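Local atomic coordinates of predicted component of a thermophile-specific DNA repair system, contains a RAMP domain (Methanopyrus kandleri, PDB entry 4N0L), a protein that probably binds CRISPR RNA as the Csm3 subunit of a type III-A antiviral defence system, has an RRM-like fold and carries a bound zinc ion. Residues 179-183 with 306-310. Sequence-based numbering, arbitrary orientation.
Sequences PTTYT and TYLSD
Asp310 reaches from the loop segment 306-310 to the first turn of helix 181-191 and meets its backbone. Thr181 N donates to Asp310 OD2 over 2.7 Å, and the bond is nearly straight at 173°. It arrives on the syn side of the carboxylate, 23° out of its plane. A weak bond of 3.1 Å from Thr181 OG1 to Asp310 OD1 occupies the second oxygen. The hydroxyl can reach it because Thr181 OG1 lies beside its own backbone N (chi1 -66°).

A water joins the two segments. It accepts from Tyr182 N at 2.8 Å and lies 2.9 Å from Thr306 O, to which it can donate. Asp310 OD1 is another possible acceptor for it.

The hydroxyls of Thr180, the N-cap residue, and Thr306 also meet. Thr180 OG1 and Thr306 OG1 are 2.9 Å apart, and the two side chains cross at about a right angle. Thr306 OG1 is also hydrogen-bonded to Glu13 of strand 7-16, while Thr183 OG1 lies near Thr180 OG1 and bonds to Arg223 N.

Apolar contacts flank this polar centre. Thr306 CG2 packs obliquely on the Tyr182 ring, 3.5 Å from Tyr182 CD2. Thr180 CG2 rests against Tyr307, 3.7 Å from Tyr307 CA.

The contact ties the start of helix 181-191 to the loop ahead of strand 314-316, far from the zinc site. An acidic group from a distant part of the chain receives a first-turn N-H, where the helix dipole would probably stabilise its negative charge.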
loop_
_atom_site.group_PDB
_atom_site.type_symbol
_atom_site.label_atom_id
_atom_site.label_comp_id
_atom_site.label_asym_id
_atom_site.label_seq_id
_atom_site.Cartn_x
_atom_site.Cartn_y
_atom_site.Cartn_z
ATOM N N PRO A 179 3.136 -15.661 -9.920
ATOM C CA PRO A 179 4.502 -15.873 -10.411
ATOM C C PRO A 179 4.627 -15.585 -11.905
ATOM O O PRO A 179 3.720 -15.906 -12.673
ATOM C CB PRO A 179 4.763 -17.354 -10.109
ATOM C CG PRO A 179 3.413 -17.970 -9.977
ATOM C CD PRO A 179 2.528 -16.903 -9.412
ATOM N N THR A 180 5.730 -14.957 -12.299
ATOM C CA THR A 180 5.973 -14.644 -13.702
ATOM C C THR A 180 6.316 -15.918 -14.466
ATOM O O THR A 180 6.649 -16.936 -13.860
ATOM C CB THR A 180 7.116 -13.621 -13.872
ATOM O OG1 THR A 180 8.359 -14.213 -13.473
ATOM C CG2 THR A 180 6.854 -12.382 -13.026
ATOM N N THR A 181 6.210 -15.863 -15.791
ATOM C CA THR A 181 6.551 -17.002 -16.640
ATOM C C THR A 181 7.977 -17.479 -16.374
ATOM O O THR A 181 8.235 -18.682 -16.305
ATOM C CB THR A 181 6.394 -16.654 -18.134
ATOM O OG1 THR A 181 5.012 -16.411 -18.425
ATOM C CG2 THR A 181 6.894 -17.788 -19.013
ATOM N N TYR A 182 8.895 -16.529 -16.209
ATOM C CA TYR A 182 10.275 -16.840 -15.846
ATOM C C TYR A 182 10.338 -17.623 -14.536
ATOM O O TYR A 182 11.118 -18.560 -14.399
ATOM C CB TYR A 182 11.103 -15.558 -15.732
ATOM C CG TYR A 182 12.412 -15.733 -14.990
ATOM C CD1 TYR A 182 13.523 -16.278 -15.623
ATOM C CD2 TYR A 182 12.541 -15.343 -13.662
ATOM C CE1 TYR A 182 14.722 -16.439 -14.953
ATOM C CE2 TYR A 182 13.739 -15.497 -12.984
ATOM C CZ TYR A 182 14.825 -16.047 -13.633
ATOM O OH TYR A 182 16.019 -16.205 -12.964
ATOM N N THR A 183 9.517 -17.226 -13.572
ATOM C CA THR A 183 9.511 -17.870 -12.266
ATOM C C THR A 183 9.011 -19.315 -12.374
ATOM O O THR A 183 9.529 -20.211 -11.706
ATOM C CB THR A 183 8.649 -17.073 -11.262
ATOM O OG1 THR A 183 9.272 -15.809 -11.005
ATOM C CG2 THR A 183 8.495 -17.820 -9.951
ATOM N N THR A 306 11.290 -9.423 -14.869
ATOM C CA THR A 306 10.815 -10.502 -15.731
ATOM C C THR A 306 9.332 -10.410 -16.075
ATOM O O THR A 306 8.888 -10.970 -17.078
ATOM C CB THR A 306 11.086 -11.877 -15.088
ATOM O OG1 THR A 306 10.193 -12.084 -13.987
ATOM C CG2 THR A 306 12.520 -11.951 -14.595
ATOM N N TYR A 307 8.574 -9.702 -15.242
ATOM C CA TYR A 307 7.131 -9.588 -15.419
ATOM C C TYR A 307 6.774 -8.898 -16.727
ATOM O O TYR A 307 5.728 -9.174 -17.317
ATOM C CB TYR A 307 6.511 -8.822 -14.249
ATOM C CG TYR A 307 4.998 -8.722 -14.284
ATOM C CD1 TYR A 307 4.210 -9.852 -14.473
ATOM C CD2 TYR A 307 4.357 -7.501 -14.110
ATOM C CE1 TYR A 307 2.825 -9.766 -14.488
ATOM C CE2 TYR A 307 2.977 -7.403 -14.127
ATOM C CZ TYR A 307 2.215 -8.539 -14.316
ATOM O OH TYR A 307 0.842 -8.443 -14.338
ATOM N N LEU A 308 7.650 -8.004 -17.176
ATOM C CA LEU A 308 7.378 -7.200 -18.361
ATOM C C LEU A 308 7.225 -8.052 -19.619
ATOM O O LEU A 308 6.472 -7.695 -20.524
ATOM C CB LEU A 308 8.477 -6.155 -18.564
ATOM C CG LEU A 308 8.618 -5.121 -17.440
ATOM C CD1 LEU A 308 9.577 -4.012 -17.840
ATOM C CD2 LEU A 308 7.266 -4.546 -17.021
ATOM N N SER A 309 7.923 -9.183 -19.669
ATOM C CA SER A 309 7.857 -10.059 -20.837
ATOM C C SER A 309 6.526 -10.800 -20.935
ATOM O O SER A 309 6.173 -11.311 -21.997
ATOM C CB SER A 309 9.006 -11.073 -20.813
ATOM O OG SER A 309 10.264 -10.436 -20.963
ATOM N N ASP A 310 5.786 -10.849 -19.832
ATOM C CA ASP A 310 4.499 -11.539 -19.805
ATOM C C ASP A 310 3.351 -10.618 -20.197
ATOM O O ASP A 310 2.213 -11.064 -20.342
ATOM C CB ASP A 310 4.231 -12.125 -18.417
ATOM C CG ASP A 310 5.296 -13.112 -17.982
ATOM O OD1 ASP A 310 6.084 -13.553 -18.842
ATOM O OD2 ASP A 310 5.338 -13.452 -16.780
HETATM O O HOH W 1 8.744 -13.830 -16.999
#